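Local coordinates for protein transaminase (Bacillus megaterium, PDB 5G0A) that probably transfers amino groups between amines or amino acids and keto acceptors with S-selectivity, using bound pyridoxal-5'-phosphate as cofactor, at residues Val141-His146 / Val158-Ser163; Leu190-Pro195 / Lys217-Met222. All blocks are in the same frame, centred on the assembly; numbering follows the deposited sequence.

Contact 1: Val141-His146 / Val158-Ser163; sequences VVTREH and VTRLRS
With OG1 of Thr143 anti to the backbone N (chi1 -166°), the hydroxyl leaves strand 140-144 and reaches Val158 in the loop that follows helix 153-157. There Thr143 OG1 donates to Val158 O over 2.7 Å, in the carbonyl plane and on a lone pair. The methyl of the same threonine packs beside it, Thr143 CG2 lying 3.7 Å from Arg160 CG, the two side chains crossing at about a right angle. A valine in place of Thr143 would probably leave Val158 O without this donor and the loop less firmly tied to the strand. Two residues before Thr143, Val141 CG1 touches Val158 CG1 at 4.0 Å. Further on, His146 N donates to Arg160 O over 2.9 Å, with the nitrogen well above the carbonyl plane of Arg160. A water hydrogen-bonded to His146 ND1 at 3.0 Å, in the plane of the ring, accepts from Arg162 N. The Arg160 chain bends at its second and third torsions; its guanidinium hydrogen-bonds Asn225 and makes a cation-pi contact with Tyr226, both of the second subunit. The arrangement is a loop laid over the C-terminal end of a parallel strand, in the large PLP-binding domain characteristic of class-III aminotransferases.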
ATOM      1  N   VAL B 141       0.737   5.620 -11.804  1.00 20.77           N
ATOM      2  CA  VAL B 141       1.365   6.749 -12.487  1.00 20.99           C
ATOM      3  C   VAL B 141       2.857   6.425 -12.623  1.00 22.31           C
ATOM      4  O   VAL B 141       3.497   5.895 -11.686  1.00 23.95           O
ATOM      5  CB  VAL B 141       1.159   8.089 -11.720  1.00 20.89           C
ATOM      6  CG1 VAL B 141       2.002   9.198 -12.362  1.00 22.33           C
ATOM      7  CG2 VAL B 141      -0.335   8.479 -11.683  1.00 21.42           C
ATOM      8  N   VAL B 142       3.405   6.735 -13.788  1.00 21.12           N
ATOM      9  CA  VAL B 142       4.813   6.495 -14.094  1.00 21.85           C
ATOM     10  C   VAL B 142       5.564   7.811 -13.975  1.00 22.88           C
ATOM     11  O   VAL B 142       5.194   8.814 -14.619  1.00 25.35           O
ATOM     12  CB  VAL B 142       4.967   5.954 -15.536  1.00 23.03           C
ATOM     13  CG1 VAL B 142       6.440   5.750 -15.871  1.00 24.27           C
ATOM     14  CG2 VAL B 142       4.178   4.667 -15.692  1.00 22.61           C
ATOM     15  N   THR B 143       6.609   7.784 -13.148  1.00 22.58           N
ATOM     16  CA  THR B 143       7.540   8.900 -13.017  1.00 22.23           C
ATOM     17  C   THR B 143       8.943   8.451 -13.470  1.00 22.89           C
ATOM     18  O   THR B 143       9.103   7.338 -14.009  1.00 25.83           O
ATOM     19  CB  THR B 143       7.557   9.380 -11.559  1.00 21.97           C
ATOM     20  OG1 THR B 143       8.208  10.656 -11.487  1.00 22.84           O
ATOM     21  CG2 THR B 143       8.267   8.333 -10.645  1.00 22.39           C
ATOM     22  N   ARG B 144       9.950   9.309 -13.308  1.00 23.45           N
ATOM     23  CA  ARG B 144      11.325   8.941 -13.679  1.00 24.87           C
ATOM     24  C   ARG B 144      12.278   9.102 -12.507  1.00 26.28           C
ATOM     25  O   ARG B 144      12.102   9.988 -11.675  1.00 24.37           O
ATOM     26  CB  ARG B 144      11.855   9.773 -14.870  1.00 26.05           C
ATOM     27  CG  ARG B 144      11.085   9.582 -16.185  1.00 23.77           C
ATOM     28  CD  ARG B 144       9.903  10.553 -16.328  1.00 24.14           C
ATOM     29  NE  ARG B 144      10.309  11.928 -15.987  1.00 23.11           N
ATOM     30  CZ  ARG B 144      11.023  12.730 -16.778  1.00 23.77           C
ATOM     31  NH1 ARG B 144      11.410  12.321 -17.994  1.00 25.60           N
ATOM     32  NH2 ARG B 144      11.370  13.946 -16.352  1.00 23.67           N
ATOM     33  N   GLU B 145      13.319   8.275 -12.487  1.00 27.44           N
ATOM     34  CA  GLU B 145      14.459   8.471 -11.592  1.00 27.83           C
ATOM     35  C   GLU B 145      14.904   9.941 -11.639  1.00 28.91           C
ATOM     36  O   GLU B 145      15.011  10.512 -12.720  1.00 27.92           O
ATOM     37  CB  GLU B 145      15.639   7.558 -11.988  1.00 31.65           C
ATOM     38  CG  GLU B 145      16.719   7.553 -10.905  1.00 36.17           C
ATOM     39  CD  GLU B 145      18.044   6.909 -11.291  1.00 44.18           C
ATOM     40  OE1 GLU B 145      18.344   6.765 -12.495  1.00 49.51           O
ATOM     41  OE2 GLU B 145      18.798   6.550 -10.360  1.00 44.93           O
ATOM     42  N   HIS B 146      15.149  10.508 -10.458  1.00 26.93           N
ATOM     43  CA  HIS B 146      15.591  11.894 -10.240  1.00 26.82           C
ATOM     44  C   HIS B 146      14.543  12.986 -10.458  1.00 26.21           C
ATOM     45  O   HIS B 146      14.879  14.175 -10.331  1.00 26.57           O
ATOM     46  CB  HIS B 146      16.860  12.248 -11.039  1.00 28.99           C
ATOM     47  CG  HIS B 146      17.957  11.232 -10.931  1.00 31.81           C
ATOM     48  ND1 HIS B 146      18.328  10.653  -9.738  1.00 35.09           N
ATOM     49  CD2 HIS B 146      18.780  10.714 -11.874  1.00 33.04           C
ATOM     50  CE1 HIS B 146      19.331   9.814  -9.952  1.00 33.31           C
ATOM     51  NE2 HIS B 146      19.623   9.833 -11.236  1.00 37.02           N
ATOM     52  N   VAL B 158       5.692  10.463  -6.549  1.00 22.07           N
ATOM     53  CA  VAL B 158       6.319  10.569  -7.874  1.00 22.05           C
ATOM     54  C   VAL B 158       7.649  11.309  -7.877  1.00 22.63           C
ATOM     55  O   VAL B 158       8.266  11.507  -8.905  1.00 22.32           O
ATOM     56  CB  VAL B 158       5.369  11.120  -8.958  1.00 22.12           C
ATOM     57  CG1 VAL B 158       4.261  10.101  -9.244  1.00 22.16           C
ATOM     58  CG2 VAL B 158       4.756  12.464  -8.552  1.00 21.22           C
ATOM     59  N   THR B 159       8.100  11.689  -6.693  1.00 23.61           N
ATOM     60  CA  THR B 159       9.416  12.290  -6.556  1.00 23.19           C
ATOM     61  C   THR B 159      10.408  11.172  -6.283  1.00 24.73           C
ATOM     62  O   THR B 159      10.301  10.459  -5.279  1.00 25.53           O
ATOM     63  CB  THR B 159       9.410  13.313  -5.409  1.00 24.74           C
ATOM     64  OG1 THR B 159       8.660  14.460  -5.833  1.00 23.78           O
ATOM     65  CG2 THR B 159      10.823  13.747  -5.069  1.00 24.72           C
ATOM     66  N   ARG B 160      11.337  10.981  -7.213  1.00 25.19           N
ATOM     67  CA  ARG B 160      12.376   9.954  -7.062  1.00 27.96           C
ATOM     68  C   ARG B 160      13.762  10.605  -7.002  1.00 28.50           C
ATOM     69  O   ARG B 160      14.735  10.129  -7.575  1.00 29.24           O
ATOM     70  CB  ARG B 160      12.276   8.902  -8.180  1.00 27.11           C
ATOM     71  CG  ARG B 160      10.978   8.111  -8.210  1.00 28.29           C
ATOM     72  CD  ARG B 160      10.667   7.414  -6.892  1.00 28.96           C
ATOM     73  NE  ARG B 160      11.867   6.924  -6.222  1.00 29.85           N
ATOM     74  CZ  ARG B 160      11.959   6.657  -4.919  1.00 30.24           C
ATOM     75  NH1 ARG B 160      10.904   6.783  -4.121  1.00 28.73           N
ATOM     76  NH2 ARG B 160      13.115   6.260  -4.405  1.00 31.24           N
ATOM     77  N   LEU B 161      13.825  11.720  -6.287  1.00 29.53           N
ATOM     78  CA  LEU B 161      15.085  12.405  -6.044  1.00 30.75           C
ATOM     79  C   LEU B 161      15.398  12.136  -4.585  1.00 29.49           C
ATOM     80  O   LEU B 161      14.743  12.676  -3.709  1.00 30.62           O
ATOM     81  CB  LEU B 161      14.930  13.912  -6.320  1.00 30.85           C
ATOM     82  CG  LEU B 161      16.226  14.731  -6.293  1.00 32.67           C
ATOM     83  CD1 LEU B 161      17.181  14.249  -7.370  1.00 32.68           C
ATOM     84  CD2 LEU B 161      15.914  16.207  -6.468  1.00 31.91           C
ATOM     85  N   ARG B 162      16.389  11.270  -4.342  1.00 29.94           N
ATOM     86  CA  ARG B 162      16.639  10.669  -3.022  1.00 31.42           C
ATOM     87  C   ARG B 162      16.811  11.683  -1.893  1.00 30.98           C
ATOM     88  O   ARG B 162      16.376  11.454  -0.758  1.00 31.08           O
ATOM     89  CB  ARG B 162      17.903   9.806  -3.102  1.00 31.68           C
ATOM     90  CG  ARG B 162      18.129   8.911  -1.907  1.00 33.52           C
ATOM     91  CD  ARG B 162      19.354   8.049  -2.148  1.00 32.34           C
ATOM     92  NE  ARG B 162      19.659   7.221  -0.985  1.00 35.37           N
ATOM     93  CZ  ARG B 162      20.874   6.766  -0.693  1.00 38.58           C
ATOM     94  NH1 ARG B 162      21.918   7.098  -1.461  1.00 37.82           N
ATOM     95  NH2 ARG B 162      21.048   5.992   0.381  1.00 39.35           N
ATOM     96  N   SER B 163      17.441  12.804  -2.229  1.00 30.68           N
ATOM     97  CA  SER B 163      17.847  13.815  -1.267  1.00 30.70           C
ATOM     98  C   SER B 163      16.769  14.848  -0.967  1.00 31.32           C
ATOM     99  O   SER B 163      17.001  15.779  -0.199  1.00 31.66           O
ATOM    100  CB  SER B 163      19.105  14.544  -1.780  1.00 32.30           C
ATOM    101  OG  SER B 163      18.927  15.028  -3.111  1.00 33.24           O
TER
HETATM  102  O   HOH W   1      17.928  10.629  -6.756  1.00 37.67           O

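Contact 2: Leu190-Pro195 / Lys217-Met222; sequences LMAPSP and KYTRRM
Met222 of helix 214-226 lays its thioether against strand 189-192, and with the Ala192-Thr219 pair it forms the tight part of the contact. The chain bends at its last torsion (chi3 51°), which places the terminal methyl: Met222 CE lies 3.5 Å from Met191 O and also meets Leu190 CB. Its sulfur rests against the backbone, Met222 SD being 3.8 Å from Ala192 CA. Thr219, one turn earlier on the helix, comes close to the small side chain of Ala192, with Ala192 CB 3.4 Å from Thr219 OG1. The pieces 190-192 and 217-222 run nearly antiparallel, at 160°, their axes 8.9 Å apart at closest approach.

Past the end of the strand the contact is looser and takes in water. Pro193 meets Tyr218 at the edge of its ring, at 3.8 Å between Pro193 CD and Tyr218 CD2, while Met222 CG lies over one face toward the rim. Tyr218 also stacks edge-to-face on Tyr218 of the second subunit. Beside the proline, one water donates both to Pro193 O, at 2.9 Å, and to Thr219 OG1, at 2.8 Å. The threonine hydroxyl is also hydrogen-bonded to Ser215 O, so a polar atom set among carbon neighbours has two partners. The chemistry implies a mainly apolar junction of helix and sheet, with Thr219 OG1 and Met191 O also in the packing and the polar link across it left to water.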
ATOM      1  N   LEU B 190       5.218   3.760 -10.596  1.00 26.13           N
ATOM      2  CA  LEU B 190       6.349   3.064 -11.169  1.00 26.43           C
ATOM      3  C   LEU B 190       7.443   4.057 -11.507  1.00 27.00           C
ATOM      4  O   LEU B 190       7.168   5.121 -12.079  1.00 26.18           O
ATOM      5  CB  LEU B 190       5.917   2.349 -12.446  1.00 27.65           C
ATOM      6  CG  LEU B 190       4.751   1.389 -12.372  1.00 29.38           C
ATOM      7  CD1 LEU B 190       4.511   0.837 -13.771  1.00 29.07           C
ATOM      8  CD2 LEU B 190       5.021   0.276 -11.357  1.00 30.44           C
ATOM      9  N   MET B 191       8.684   3.709 -11.183  1.00 25.31           N
ATOM     10  CA  MET B 191       9.826   4.565 -11.527  1.00 25.55           C
ATOM     11  C   MET B 191      10.504   4.099 -12.817  1.00 26.59           C
ATOM     12  O   MET B 191      11.154   3.051 -12.840  1.00 26.07           O
ATOM     13  CB  MET B 191      10.862   4.640 -10.381  1.00 26.00           C
ATOM     14  CG  MET B 191      12.079   5.475 -10.760  1.00 27.47           C
ATOM     15  SD  MET B 191      13.315   5.582  -9.459  1.00 29.28           S
ATOM     16  CE  MET B 191      14.260   4.084  -9.767  1.00 30.20           C
ATOM     17  N   ALA B 192      10.363   4.901 -13.870  1.00 25.32           N
ATOM     18  CA  ALA B 192      11.008   4.643 -15.173  1.00 25.42           C
ATOM     19  C   ALA B 192      12.373   5.274 -15.230  1.00 27.54           C
ATOM     20  O   ALA B 192      12.730   6.082 -14.359  1.00 26.41           O
ATOM     21  CB  ALA B 192      10.127   5.180 -16.306  1.00 25.25           C
ATOM     22  N   PRO B 193      13.169   4.912 -16.254  1.00 27.98           N
ATOM     23  CA  PRO B 193      14.522   5.490 -16.295  1.00 28.62           C
ATOM     24  C   PRO B 193      14.526   6.998 -16.544  1.00 28.02           C
ATOM     25  O   PRO B 193      13.624   7.538 -17.178  1.00 28.13           O
ATOM     26  CB  PRO B 193      15.214   4.755 -17.455  1.00 30.35           C
ATOM     27  CG  PRO B 193      14.181   3.889 -18.102  1.00 29.88           C
ATOM     28  CD  PRO B 193      12.973   3.814 -17.224  1.00 29.68           C
ATOM     29  N   SER B 194      15.531   7.675 -16.021  1.00 29.17           N
ATOM     30  CA  SER B 194      15.712   9.071 -16.367  1.00 32.48           C
ATOM     31  C   SER B 194      16.052   9.167 -17.870  1.00 32.73           C
ATOM     32  O   SER B 194      16.595   8.211 -18.453  1.00 32.40           O
ATOM     33  CB  SER B 194      16.824   9.675 -15.511  1.00 35.75           C
ATOM     34  OG  SER B 194      18.067   9.106 -15.825  1.00 41.04           O
ATOM     35  N   PRO B 195      15.748  10.313 -18.497  1.00 34.51           N
ATOM     36  CA  PRO B 195      16.104  10.490 -19.907  1.00 35.83           C
ATOM     37  C   PRO B 195      17.598  10.353 -20.207  1.00 38.39           C
ATOM     38  O   PRO B 195      17.963  10.072 -21.347  1.00 43.17           O
ATOM     39  CB  PRO B 195      15.673  11.935 -20.193  1.00 36.52           C
ATOM     40  CG  PRO B 195      14.587  12.195 -19.223  1.00 36.14           C
ATOM     41  CD  PRO B 195      15.012  11.482 -17.968  1.00 33.65           C
ATOM     42  N   LYS B 217      12.052   3.042 -24.513  1.00 33.13           N
ATOM     43  CA  LYS B 217      11.766   1.615 -24.713  1.00 36.21           C
ATOM     44  C   LYS B 217      11.439   0.906 -23.406  1.00 34.86           C
ATOM     45  O   LYS B 217      10.450   0.176 -23.306  1.00 35.31           O
ATOM     46  CB  LYS B 217      12.942   0.897 -25.414  1.00 38.23           C
ATOM     47  CG  LYS B 217      12.732  -0.609 -25.534  1.00 43.31           C
ATOM     48  CD  LYS B 217      14.035  -1.385 -25.661  1.00 48.91           C
ATOM     49  CE  LYS B 217      13.767  -2.883 -25.686  1.00 52.75           C
ATOM     50  NZ  LYS B 217      13.310  -3.359 -27.024  1.00 55.71           N
ATOM     51  N   TYR B 218      12.272   1.111 -22.398  1.00 32.99           N
ATOM     52  CA  TYR B 218      12.066   0.415 -21.156  1.00 34.42           C
ATOM     53  C   TYR B 218      10.859   0.967 -20.395  1.00 33.46           C
ATOM     54  O   TYR B 218      10.152   0.213 -19.726  1.00 29.85           O
ATOM     55  CB  TYR B 218      13.329   0.386 -20.288  1.00 37.24           C
ATOM     56  CG  TYR B 218      13.128  -0.466 -19.066  1.00 42.58           C
ATOM     57  CD1 TYR B 218      12.763  -1.819 -19.188  1.00 44.85           C
ATOM     58  CD2 TYR B 218      13.255   0.066 -17.787  1.00 43.89           C
ATOM     59  CE1 TYR B 218      12.556  -2.608 -18.077  1.00 45.67           C
ATOM     60  CE2 TYR B 218      13.048  -0.724 -16.666  1.00 43.05           C
ATOM     61  CZ  TYR B 218      12.701  -2.058 -16.816  1.00 46.73           C
ATOM     62  OH  TYR B 218      12.490  -2.855 -15.715  1.00 48.15           O
ATOM     63  N   THR B 219      10.611   2.274 -20.524  1.00 29.68           N
ATOM     64  CA  THR B 219       9.382   2.858 -19.958  1.00 29.30           C
ATOM     65  C   THR B 219       8.147   2.162 -20.546  1.00 27.75           C
ATOM     66  O   THR B 219       7.223   1.772 -19.833  1.00 27.64           O
ATOM     67  CB  THR B 219       9.301   4.388 -20.217  1.00 27.81           C
ATOM     68  OG1 THR B 219      10.483   5.026 -19.724  1.00 28.19           O
ATOM     69  CG2 THR B 219       8.078   5.009 -19.529  1.00 27.76           C
ATOM     70  N   ARG B 220       8.143   1.983 -21.860  1.00 29.46           N
ATOM     71  CA  ARG B 220       7.010   1.339 -22.529  1.00 28.15           C
ATOM     72  C   ARG B 220       6.865  -0.112 -22.047  1.00 27.87           C
ATOM     73  O   ARG B 220       5.762  -0.560 -21.786  1.00 27.93           O
ATOM     74  CB  ARG B 220       7.223   1.364 -24.042  1.00 29.91           C
ATOM     75  CG  ARG B 220       6.125   0.669 -24.838  1.00 31.87           C
ATOM     76  CD  ARG B 220       6.450   0.602 -26.328  1.00 35.60           C
ATOM     77  NE  ARG B 220       7.830   0.205 -26.614  1.00 38.80           N
ATOM     78  CZ  ARG B 220       8.275  -1.051 -26.706  1.00 43.78           C
ATOM     79  NH1 ARG B 220       7.463  -2.086 -26.515  1.00 43.04           N
ATOM     80  NH2 ARG B 220       9.555  -1.270 -26.978  1.00 44.91           N
ATOM     81  N   ARG B 221       7.989  -0.817 -21.937  1.00 28.97           N
ATOM     82  CA  ARG B 221       8.002  -2.207 -21.443  1.00 31.03           C
ATOM     83  C   ARG B 221       7.391  -2.326 -20.052  1.00 29.11           C
ATOM     84  O   ARG B 221       6.647  -3.268 -19.772  1.00 29.79           O
ATOM     85  CB  ARG B 221       9.433  -2.765 -21.438  1.00 33.27           C
ATOM     86  CG  ARG B 221       9.983  -3.146 -22.800  1.00 40.06           C
ATOM     87  CD  ARG B 221       9.785  -4.636 -23.075  1.00 41.11           C
ATOM     88  NE  ARG B 221      10.650  -5.484 -22.250  1.00 45.73           N
ATOM     89  CZ  ARG B 221      11.657  -6.245 -22.696  1.00 47.91           C
ATOM     90  NH1 ARG B 221      11.975  -6.291 -23.987  1.00 44.45           N
ATOM     91  NH2 ARG B 221      12.348  -6.978 -21.834  1.00 47.28           N
ATOM     92  N   MET B 222       7.723  -1.370 -19.175  1.00 27.93           N
ATOM     93  CA  MET B 222       7.187  -1.362 -17.824  1.00 28.43           C
ATOM     94  C   MET B 222       5.683  -1.164 -17.854  1.00 26.79           C
ATOM     95  O   MET B 222       4.950  -1.829 -17.142  1.00 27.53           O
ATOM     96  CB  MET B 222       7.830  -0.246 -16.985  1.00 29.60           C
ATOM     97  CG  MET B 222       9.269  -0.503 -16.566  1.00 32.98           C
ATOM     98  SD  MET B 222       9.956   1.013 -15.841  1.00 39.81           S
ATOM     99  CE  MET B 222       8.665   1.351 -14.676  1.00 34.31           C
TER
HETATM  100  O   HOH W   2      11.496   7.559 -19.115  1.00 31.41           O

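Contacts 1 and 2 follow one another along the chain, with centres 11 Å apart, and share one sheet, in which strands 140-144 and 189-192 are parallel neighbours. Two probable backbone hydrogen bonds join them: Thr143 O to Ala192 N at 2.7 Å and Thr143 N to Leu190 O at 2.9 Å. Thr143 thus takes part in the sheet through its backbone and in contact 1 through its side chain. The cofactor lies nearer contact 1, where the side chain of Val158 is about 8 Å from a bound PLP; contact 2 packs the outermost strand of this sheet within the chain, 189-192, against helix 214-226. Both meet the second subunit, whose own Glu145 forms an intersubunit salt bridge with Arg221.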